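Ribosome-associated factor Y (PDB 3TQM) probably acts as a ribosome hibernation factor of the short HPF type, associating with dimers of 70S ribosomes and so regulating translation. Local coordinates at residues E18-E21 / K22-R26; A65-D69 / M70-V74; L76-H79 / K80-T83. All coordinates share one frame; numbering follows the deposited sequence.

Contact 1 of 3, residues E18-E21 / K22-R26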
ATOM      1  N   GLU A  18      10.391  -6.502  -1.851  1.00 26.02           N
ATOM      2  CA  GLU A  18      11.350  -5.424  -2.049  1.00 27.19           C
ATOM      3  C   GLU A  18      10.734  -4.303  -2.872  1.00 26.12           C
ATOM      4  O   GLU A  18      10.853  -3.127  -2.525  1.00 26.93           O
ATOM      5  CB  GLU A  18      12.615  -5.940  -2.733  1.00 29.37           C
ATOM      6  CG  GLU A  18      13.614  -4.848  -3.071  1.00 33.17           C
ATOM      7  CD  GLU A  18      14.875  -5.389  -3.711  1.00 38.28           C
ATOM      8  OE1 GLU A  18      14.788  -6.404  -4.436  1.00 39.71           O
ATOM      9  OE2 GLU A  18      15.955  -4.804  -3.483  1.00 41.15           O
ATOM     10  N   LEU A  19      10.073  -4.678  -3.963  1.00 23.18           N
ATOM     11  CA  LEU A  19       9.412  -3.717  -4.838  1.00 22.03           C
ATOM     12  C   LEU A  19       8.431  -2.834  -4.071  1.00 24.12           C
ATOM     13  O   LEU A  19       8.410  -1.614  -4.243  1.00 25.28           O
ATOM     14  CB  LEU A  19       8.682  -4.448  -5.966  1.00 20.74           C
ATOM     15  CG  LEU A  19       7.999  -3.610  -7.054  1.00 21.47           C
ATOM     16  CD1 LEU A  19       6.601  -3.149  -6.644  1.00 18.97           C
ATOM     17  CD2 LEU A  19       8.871  -2.427  -7.457  1.00 22.78           C
ATOM     18  N   THR A  20       7.618  -3.451  -3.220  1.00 22.96           N
ATOM     19  CA  THR A  20       6.612  -2.715  -2.468  1.00 20.91           C
ATOM     20  C   THR A  20       7.267  -1.795  -1.447  1.00 22.55           C
ATOM     21  O   THR A  20       6.809  -0.678  -1.221  1.00 20.50           O
ATOM     22  CB  THR A  20       5.631  -3.662  -1.753  1.00 18.21           C
ATOM     23  OG1 THR A  20       4.992  -4.507  -2.718  1.00 18.92           O
ATOM     24  CG2 THR A  20       4.576  -2.862  -1.010  1.00 13.11           C
ATOM     25  N   GLU A  21       8.343  -2.276  -0.833  1.00 26.52           N
ATOM     26  CA  GLU A  21       9.091  -1.486   0.138  1.00 29.28           C
ATOM     27  C   GLU A  21       9.619  -0.190  -0.467  1.00 27.30           C
ATOM     28  O   GLU A  21       9.384   0.891   0.070  1.00 28.57           O
ATOM     29  CB  GLU A  21      10.257  -2.293   0.709  1.00 33.97           C
ATOM     30  CG  GLU A  21       9.889  -3.190   1.875  1.00 35.67           C
ATOM     31  CD  GLU A  21      11.083  -3.952   2.416  1.00 39.43           C
ATOM     32  OE1 GLU A  21      12.212  -3.715   1.932  1.00 41.97           O
ATOM     33  OE2 GLU A  21      10.893  -4.788   3.322  1.00 40.52           O
ATOM     34  N   LYS A  22      10.330  -0.302  -1.584  1.00 25.88           N
ATOM     35  CA  LYS A  22      10.984   0.854  -2.182  1.00 30.65           C
ATOM     36  C   LYS A  22       9.985   1.876  -2.719  1.00 33.12           C
ATOM     37  O   LYS A  22      10.266   3.074  -2.738  1.00 36.76           O
ATOM     38  CB  LYS A  22      11.957   0.429  -3.286  1.00 32.81           C
ATOM     39  CG  LYS A  22      11.302   0.115  -4.612  1.00 33.35           C
ATOM     40  CD  LYS A  22      12.339   0.061  -5.720  1.00 38.09           C
ATOM     41  CE  LYS A  22      11.680  -0.093  -7.081  1.00 40.19           C
ATOM     42  NZ  LYS A  22      12.665  -0.004  -8.193  1.00 43.50           N
ATOM     43  N   LYS A  23       8.818   1.405  -3.146  1.00 30.17           N
ATOM     44  CA  LYS A  23       7.781   2.309  -3.635  1.00 30.46           C
ATOM     45  C   LYS A  23       7.117   3.079  -2.497  1.00 28.45           C
ATOM     46  O   LYS A  23       6.746   4.240  -2.657  1.00 24.82           O
ATOM     47  CB  LYS A  23       6.734   1.556  -4.453  1.00 31.18           C
ATOM     48  CG  LYS A  23       7.079   1.439  -5.922  1.00 35.32           C
ATOM     49  CD  LYS A  23       5.937   0.812  -6.700  1.00 37.98           C
ATOM     50  CE  LYS A  23       6.270   0.712  -8.178  1.00 42.63           C
ATOM     51  NZ  LYS A  23       5.452  -0.343  -8.844  1.00 44.45           N
ATOM     52  N   LEU A  24       6.964   2.427  -1.350  1.00 29.58           N
ATOM     53  CA  LEU A  24       6.391   3.078  -0.182  1.00 29.87           C
ATOM     54  C   LEU A  24       7.342   4.136   0.350  1.00 36.01           C
ATOM     55  O   LEU A  24       6.916   5.172   0.855  1.00 38.83           O
ATOM     56  CB  LEU A  24       6.080   2.053   0.907  1.00 27.13           C
ATOM     57  CG  LEU A  24       4.806   1.235   0.723  1.00 22.86           C
ATOM     58  CD1 LEU A  24       4.742   0.135   1.762  1.00 23.91           C
ATOM     59  CD2 LEU A  24       3.588   2.136   0.818  1.00 20.87           C
ATOM     60  N   HIS A  25       8.637   3.864   0.235  1.00 37.36           N
ATOM     61  CA  HIS A  25       9.654   4.804   0.690  1.00 40.02           C
ATOM     62  C   HIS A  25       9.771   6.002  -0.249  1.00 37.45           C
ATOM     63  O   HIS A  25      10.513   6.946   0.025  1.00 39.72           O
ATOM     64  CB  HIS A  25      11.007   4.102   0.833  1.00 43.81           C
ATOM     65  CG  HIS A  25      11.055   3.113   1.955  1.00 46.41           C
ATOM     66  ND1 HIS A  25      10.521   3.373   3.199  1.00 46.09           N
ATOM     67  CD2 HIS A  25      11.571   1.862   2.021  1.00 47.56           C
ATOM     68  CE1 HIS A  25      10.708   2.327   3.984  1.00 45.73           C
ATOM     69  NE2 HIS A  25      11.342   1.396   3.294  1.00 46.86           N
ATOM     70  N   ARG A  26       9.029   5.956  -1.352  1.00 31.12           N
ATOM     71  CA  ARG A  26       9.027   7.035  -2.336  1.00 29.40           C
ATOM     72  C   ARG A  26       7.741   7.848  -2.273  1.00 27.00           C
ATOM     73  O   ARG A  26       7.635   8.903  -2.897  1.00 29.03           O
ATOM     74  CB  ARG A  26       9.177   6.469  -3.750  1.00 32.52           C
ATOM     75  CG  ARG A  26      10.562   5.965  -4.102  1.00 38.79           C
ATOM     76  CD  ARG A  26      10.561   5.405  -5.514  1.00 45.22           C
ATOM     77  NE  ARG A  26      11.879   4.937  -5.928  1.00 54.04           N
ATOM     78  CZ  ARG A  26      12.077   3.986  -6.836  1.00 57.88           C
ATOM     79  NH1 ARG A  26      11.037   3.394  -7.415  1.00 56.18           N
ATOM     80  NH2 ARG A  26      13.309   3.618  -7.158  1.00 60.67           N
TER
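L19 turns CG anti to its backbone nitrogen (chi1 -176°), which carries both methyls toward the lysines one turn on. K22 instead places CG between its nitrogen and carbonyl carbon (chi1 80°). This sets K22 CG 3.4 Å from L19 O and sends the chain outward past L19. The site is the later part of helix 14-24 and the residues after it; the helix belongs to the beta-alpha-beta unit formed with strands 2-8 and 36-44. L19 CD2 meets K22 CE at 3.7 Å and also nears K23 CE. CD1 lies against K23 CD and NZ. Both lysine chains are extended and run across the leucine. The K23 ammonium goes on to a salt bridge with D75 of helix 70-89. On the sheet-facing side T20 and L24 lie side by side. T20 CG2 is 4.1 Å from L24 CD1, and both residues touch I39 of strand 36-44. The T20 hydroxyl bonds back to the carbonyl of L16. Four i to i+4 backbone bonds tie the turns together; the straightest runs from K22 N to E18 O (N-H...O 167°). One turn on, the H25 ring comes obliquely to the E21 carbonyl, with H25 CD2 3.1 Å from E21 O.

Contact 2 of 3, residues A65-D69 / M70-V74. With SO4 (sulfate ion), chain E.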
ATOM      1  N   ALA A  65      -6.660  -1.672  -4.273  1.00 23.93           N
ATOM      2  CA  ALA A  65      -6.593  -1.720  -5.729  1.00 22.86           C
ATOM      3  C   ALA A  65      -6.462  -3.163  -6.195  1.00 23.38           C
ATOM      4  O   ALA A  65      -6.139  -4.047  -5.401  1.00 23.65           O
ATOM      5  CB  ALA A  65      -5.427  -0.887  -6.237  1.00 21.33           C
ATOM      6  N   GLU A  66      -6.711  -3.398  -7.480  1.00 24.34           N
ATOM      7  CA  GLU A  66      -6.667  -4.750  -8.023  1.00 25.25           C
ATOM      8  C   GLU A  66      -6.354  -4.761  -9.515  1.00 22.63           C
ATOM      9  O   GLU A  66      -6.572  -3.778 -10.214  1.00 21.76           O
ATOM     10  CB  GLU A  66      -7.992  -5.475  -7.766  1.00 29.14           C
ATOM     11  CG  GLU A  66      -9.158  -4.949  -8.589  1.00 33.28           C
ATOM     12  CD  GLU A  66     -10.455  -5.691  -8.315  1.00 39.21           C
ATOM     13  OE1 GLU A  66     -10.776  -5.921  -7.129  1.00 43.11           O
ATOM     14  OE2 GLU A  66     -11.153  -6.050  -9.287  1.00 38.57           O
ATOM     15  N   SER A  67      -5.847  -5.893  -9.989  1.00 23.30           N
ATOM     16  CA  SER A  67      -5.553  -6.097 -11.402  1.00 23.41           C
ATOM     17  C   SER A  67      -5.181  -7.556 -11.620  1.00 23.60           C
ATOM     18  O   SER A  67      -5.269  -8.363 -10.705  1.00 25.37           O
ATOM     19  CB  SER A  67      -4.415  -5.180 -11.860  1.00 26.99           C
ATOM     20  OG  SER A  67      -3.185  -5.532 -11.231  1.00 31.43           O
ATOM     21  N   ASP A  68      -4.773  -7.896 -12.835  1.00 24.19           N
ATOM     22  CA  ASP A  68      -4.411  -9.274 -13.156  1.00 25.39           C
ATOM     23  C   ASP A  68      -2.970  -9.576 -12.769  1.00 23.43           C
ATOM     24  O   ASP A  68      -2.496 -10.702 -12.922  1.00 25.80           O
ATOM     25  CB  ASP A  68      -4.617  -9.547 -14.646  1.00 28.90           C
ATOM     26  CG  ASP A  68      -3.884  -8.553 -15.520  1.00 35.62           C
ATOM     27  OD1 ASP A  68      -2.925  -7.916 -15.024  1.00 37.37           O
ATOM     28  OD2 ASP A  68      -4.259  -8.410 -16.702  1.00 39.98           O
ATOM     29  N   ASP A  69      -2.277  -8.560 -12.273  1.00 21.92           N
ATOM     30  CA  ASP A  69      -0.867  -8.696 -11.936  1.00 22.23           C
ATOM     31  C   ASP A  69      -0.559  -8.001 -10.617  1.00 19.53           C
ATOM     32  O   ASP A  69      -0.813  -6.807 -10.460  1.00 20.41           O
ATOM     33  CB  ASP A  69       0.002  -8.129 -13.063  1.00 24.10           C
ATOM     34  CG  ASP A  69       1.483  -8.234 -12.768  1.00 29.48           C
ATOM     35  OD1 ASP A  69       1.855  -8.907 -11.785  1.00 32.78           O
ATOM     36  OD2 ASP A  69       2.281  -7.649 -13.528  1.00 32.12           O
HETATM   37  N   MSE A  70      -0.002  -8.756  -9.675  1.00 17.43           N
HETATM   38  CA  MSE A  70       0.244  -8.248  -8.332  1.00 18.89           C
HETATM   39  C   MSE A  70       1.182  -7.045  -8.327  1.00 26.09           C
HETATM   40  O   MSE A  70       0.986  -6.097  -7.567  1.00 29.03           O
HETATM   41  CB  MSE A  70       0.805  -9.351  -7.433  1.00 15.49           C
HETATM   42  CG  MSE A  70       0.687  -9.032  -5.959  1.00 14.18           C
HETATM   43 SE   MSE A  70      -1.149  -9.114  -5.302  1.00 30.19          SE
HETATM   44  CE  MSE A  70      -1.318 -11.048  -5.135  1.00 30.03           C
ATOM     45  N   TYR A  71       2.206  -7.091  -9.173  1.00 28.19           N
ATOM     46  CA  TYR A  71       3.149  -5.985  -9.277  1.00 25.74           C
ATOM     47  C   TYR A  71       2.451  -4.731  -9.796  1.00 24.29           C
ATOM     48  O   TYR A  71       2.683  -3.629  -9.297  1.00 20.99           O
ATOM     49  CB  TYR A  71       4.320  -6.357 -10.187  1.00 26.50           C
ATOM     50  CG  TYR A  71       5.312  -7.310  -9.558  1.00 29.26           C
ATOM     51  CD1 TYR A  71       6.480  -6.838  -8.968  1.00 29.71           C
ATOM     52  CD2 TYR A  71       5.085  -8.682  -9.556  1.00 27.79           C
ATOM     53  CE1 TYR A  71       7.393  -7.706  -8.396  1.00 29.61           C
ATOM     54  CE2 TYR A  71       5.992  -9.553  -8.984  1.00 28.15           C
ATOM     55  CZ  TYR A  71       7.143  -9.060  -8.406  1.00 29.34           C
ATOM     56  OH  TYR A  71       8.047  -9.928  -7.835  1.00 29.43           O
ATOM     57  N   LYS A  72       1.594  -4.909 -10.795  1.00 26.93           N
ATOM     58  CA  LYS A  72       0.833  -3.803 -11.357  1.00 29.84           C
ATOM     59  C   LYS A  72      -0.143  -3.242 -10.322  1.00 31.08           C
ATOM     60  O   LYS A  72      -0.380  -2.035 -10.268  1.00 32.88           O
ATOM     61  CB  LYS A  72       0.071  -4.256 -12.601  1.00 34.49           C
ATOM     62  CG  LYS A  72      -0.496  -3.113 -13.424  1.00 41.35           C
ATOM     63  CD  LYS A  72      -1.340  -3.624 -14.580  1.00 46.58           C
ATOM     64  CE  LYS A  72      -1.708  -2.494 -15.529  1.00 51.05           C
ATOM     65  NZ  LYS A  72      -2.330  -1.348 -14.808  1.00 52.78           N
ATOM     66  N   THR A  73      -0.699  -4.126  -9.498  1.00 28.44           N
ATOM     67  CA  THR A  73      -1.641  -3.722  -8.459  1.00 24.92           C
ATOM     68  C   THR A  73      -0.980  -2.809  -7.433  1.00 24.29           C
ATOM     69  O   THR A  73      -1.547  -1.791  -7.038  1.00 21.08           O
ATOM     70  CB  THR A  73      -2.238  -4.939  -7.727  1.00 22.69           C
ATOM     71  OG1 THR A  73      -2.859  -5.814  -8.676  1.00 20.81           O
ATOM     72  CG2 THR A  73      -3.268  -4.484  -6.706  1.00 22.22           C
ATOM     73  N   VAL A  74       0.220  -3.185  -6.998  1.00 27.20           N
ATOM     74  CA  VAL A  74       0.981  -2.371  -6.054  1.00 26.62           C
ATOM     75  C   VAL A  74       1.124  -0.958  -6.590  1.00 25.85           C
ATOM     76  O   VAL A  74       0.867   0.019  -5.885  1.00 25.24           O
ATOM     77  CB  VAL A  74       2.379  -2.956  -5.799  1.00 26.88           C
ATOM     78  CG1 VAL A  74       3.262  -1.936  -5.096  1.00 29.19           C
ATOM     79  CG2 VAL A  74       2.278  -4.240  -4.984  1.00 26.97           C
TER
HETATM   80  S   SO4 E  97       5.614 -13.699  -8.014  1.00 75.03           S
HETATM   81  O1  SO4 E  97       5.713 -12.440  -7.281  1.00 72.96           O
HETATM   82  O2  SO4 E  97       6.793 -13.881  -8.858  1.00 74.87           O
HETATM   83  O3  SO4 E  97       5.525 -14.799  -7.060  1.00 76.21           O
HETATM   84  O4  SO4 E  97       4.419 -13.685  -8.851  1.00 74.83           O
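Hydroxyl bonding joins S67 to T73: S67 OG donates to T73 OG1 at 2.6 Å. The serine oxygen sits between its own backbone nitrogen and carbonyl carbon (chi1 66°), facing the first turn of helix 70-89. S67 OG also receives a weak bond from D69 N, and T73 OG1 also bonds the K48 carbonyl on strand 47-56. As N-cap residue, D69 accepts from Y71 N with OD1 at 3.2 Å. The amide reaches OD1 from 68° above the carboxylate plane. The D69 carbonyl takes T73 N at 2.9 Å, the first full helical bond. In van der Waals contact, T73 CG2 is 3.2 Å from A65 O, and D69 CB meets K72 CB at 3.9 Å. At the Y71 ring edge, D69 OD1 lies in plane. Further along that same edge, sulfate O1 lies 3.4 Å from Y71 CE2. Y71 OH makes a weak bond to the sulfate, probably from the crystallisation liquor, which is also hydrogen-bonded to S13 OG. The aspartate thus supplies an acceptor to a first-turn amide, and its negative charge would suit the positive end of the helix dipole. The paired hydroxyls tie the incoming loop to that same turn.

Contact 3 of 3, residues L76-H79 / K80-T83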
ATOM      1  N   LEU A  76      -0.713   0.598  -8.691  1.00 24.61           N
ATOM      2  CA  LEU A  76      -2.010   1.267  -8.641  1.00 28.01           C
ATOM      3  C   LEU A  76      -2.341   1.764  -7.236  1.00 27.86           C
ATOM      4  O   LEU A  76      -2.838   2.877  -7.062  1.00 26.39           O
ATOM      5  CB  LEU A  76      -3.115   0.333  -9.143  1.00 28.21           C
ATOM      6  CG  LEU A  76      -3.421   0.332 -10.646  1.00 28.88           C
ATOM      7  CD1 LEU A  76      -2.151   0.222 -11.473  1.00 28.99           C
ATOM      8  CD2 LEU A  76      -4.393  -0.788 -10.991  1.00 26.82           C
ATOM      9  N   LEU A  77      -2.063   0.932  -6.238  1.00 28.38           N
ATOM     10  CA  LEU A  77      -2.364   1.271  -4.851  1.00 26.19           C
ATOM     11  C   LEU A  77      -1.570   2.490  -4.391  1.00 27.93           C
ATOM     12  O   LEU A  77      -2.045   3.272  -3.566  1.00 29.47           O
ATOM     13  CB  LEU A  77      -2.082   0.083  -3.931  1.00 22.00           C
ATOM     14  CG  LEU A  77      -2.421   0.287  -2.452  1.00 21.42           C
ATOM     15  CD1 LEU A  77      -3.885   0.661  -2.280  1.00 18.07           C
ATOM     16  CD2 LEU A  77      -2.088  -0.957  -1.646  1.00 22.58           C
HETATM   17  N   MSE A  78      -0.361   2.645  -4.922  1.00 25.18           N
HETATM   18  CA  MSE A  78       0.472   3.794  -4.583  1.00 22.18           C
HETATM   19  C   MSE A  78      -0.185   5.101  -5.024  1.00 20.86           C
HETATM   20  O   MSE A  78      -0.172   6.086  -4.290  1.00 19.57           O
HETATM   21  CB  MSE A  78       1.864   3.664  -5.206  1.00 21.26           C
HETATM   22  CG  MSE A  78       2.657   2.446  -4.756  1.00 21.08           C
HETATM   23 SE   MSE A  78       2.956   2.360  -2.825  1.00 34.72          SE
HETATM   24  CE  MSE A  78       1.530   1.119  -2.348  1.00 27.57           C
ATOM     25  N   HIS A  79      -0.759   5.102  -6.224  1.00 21.91           N
ATOM     26  CA  HIS A  79      -1.445   6.284  -6.744  1.00 21.11           C
ATOM     27  C   HIS A  79      -2.651   6.640  -5.886  1.00 19.64           C
ATOM     28  O   HIS A  79      -2.915   7.812  -5.628  1.00 23.98           O
ATOM     29  CB  HIS A  79      -1.887   6.076  -8.194  1.00 21.50           C
ATOM     30  CG  HIS A  79      -0.753   5.943  -9.161  1.00 22.60           C
ATOM     31  ND1 HIS A  79       0.046   7.005  -9.523  1.00 22.81           N
ATOM     32  CD2 HIS A  79      -0.291   4.873  -9.851  1.00 22.58           C
ATOM     33  CE1 HIS A  79       0.955   6.596 -10.389  1.00 24.38           C
ATOM     34  NE2 HIS A  79       0.772   5.305 -10.606  1.00 22.81           N
ATOM     35  N   LYS A  80      -3.388   5.624  -5.454  1.00 18.43           N
ATOM     36  CA  LYS A  80      -4.530   5.841  -4.574  1.00 18.71           C
ATOM     37  C   LYS A  80      -4.075   6.387  -3.223  1.00 15.31           C
ATOM     38  O   LYS A  80      -4.732   7.255  -2.643  1.00 14.33           O
ATOM     39  CB  LYS A  80      -5.328   4.547  -4.386  1.00 19.59           C
ATOM     40  CG  LYS A  80      -6.109   4.124  -5.620  1.00 22.95           C
ATOM     41  CD  LYS A  80      -7.080   2.992  -5.312  1.00 26.20           C
ATOM     42  CE  LYS A  80      -8.023   2.751  -6.480  1.00 28.50           C
ATOM     43  NZ  LYS A  80      -9.056   1.725  -6.174  1.00 28.68           N
ATOM     44  N   LEU A  81      -2.952   5.877  -2.724  1.00 13.32           N
ATOM     45  CA  LEU A  81      -2.389   6.365  -1.473  1.00 14.98           C
ATOM     46  C   LEU A  81      -1.972   7.829  -1.588  1.00 20.29           C
ATOM     47  O   LEU A  81      -2.323   8.650  -0.741  1.00 23.63           O
ATOM     48  CB  LEU A  81      -1.195   5.514  -1.039  1.00 12.02           C
ATOM     49  CG  LEU A  81      -1.474   4.138  -0.443  1.00 14.06           C
ATOM     50  CD1 LEU A  81      -0.196   3.552   0.136  1.00 15.90           C
ATOM     51  CD2 LEU A  81      -2.549   4.225   0.628  1.00 13.88           C
ATOM     52  N   GLU A  82      -1.222   8.151  -2.637  1.00 21.45           N
ATOM     53  CA  GLU A  82      -0.761   9.517  -2.851  1.00 22.98           C
ATOM     54  C   GLU A  82      -1.933  10.483  -2.932  1.00 19.19           C
ATOM     55  O   GLU A  82      -1.893  11.570  -2.357  1.00 16.86           O
ATOM     56  CB  GLU A  82       0.101   9.611  -4.110  1.00 25.51           C
ATOM     57  CG  GLU A  82       1.400   8.834  -4.018  1.00 27.97           C
ATOM     58  CD  GLU A  82       2.509   9.449  -4.850  1.00 34.11           C
ATOM     59  OE1 GLU A  82       2.384   9.471  -6.092  1.00 33.68           O
ATOM     60  OE2 GLU A  82       3.505   9.920  -4.256  1.00 37.41           O
ATOM     61  N   THR A  83      -2.974  10.081  -3.651  1.00 17.90           N
ATOM     62  CA  THR A  83      -4.198  10.864  -3.710  1.00 22.61           C
ATOM     63  C   THR A  83      -4.721  11.133  -2.303  1.00 22.67           C
ATOM     64  O   THR A  83      -5.001  12.275  -1.943  1.00 23.81           O
ATOM     65  CB  THR A  83      -5.296  10.144  -4.522  1.00 24.20           C
ATOM     66  OG1 THR A  83      -4.862   9.973  -5.877  1.00 25.28           O
ATOM     67  CG2 THR A  83      -6.586  10.954  -4.510  1.00 22.49           C
TER
HETATM   68  O   HOH W   1       0.376   9.632  -7.746  1.00 26.44           O
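M78 and L81 lie side by side on the buried face of helix 70-89, pointing the same way. The selenomethionine is bent at chi2 (-59°) and again at chi3, and this folding brings its methyl back to the leucine. M78 CE ends 3.9 Å from L81 CD1. L81 holds CG anti to its carbonyl carbon (chi1 -76°), which sets CG 3.3 Å from L77 O. L81 CG is also 4.4 Å from L77 CG. L77 reaches A63 and V50 of the sheet. Polar groups border this face: H79 and E82 on the side of M78, K80 on the side toward strand 59-65. A water spans H79 and E82, donating to E82 OE1 at 2.6 Å and lying 3.2 Å from H79 ND1. The second carboxylate oxygen of E82 accepts from the backbone of Q28, while NE2 of H79 makes a weak bond to D75. K80 extends fully beyond CG, and its ammonium is bonded to the carbonyl of Q64. Regular i to i+4 bonds run beneath these side chains; E82 N to M78 O is 2.8 Å long. This apolar stripe, flanked by polar residues, is characteristic of an amphipathic helix packed on the sheet of an alpha/beta sandwich.

In the fold
All three contacts are local; contact 3 lies within a helix, contact 1 runs past the later part of one, and contact 2 is where a loop enters one. Contacts 2 and 3 share helix 70-89; contact 1 lies on helix 14-24 alongside. Contact 3 is the most central, about 8 Å between its centre and the chain centre, with three buried residues. Contact 1 is similar, with two. Contact 2 is the most peripheral, with four exposed residues. Contacts 1 and 3 rely on helical bonds and aliphatic packing, and meet where L24 CD2 lies 3.7 Å from M78 SE. In contact 2 hydroxyl and carboxylate bonding dominates. Its V74 and Y71 touch L19, and its A65 touches L76 and L77.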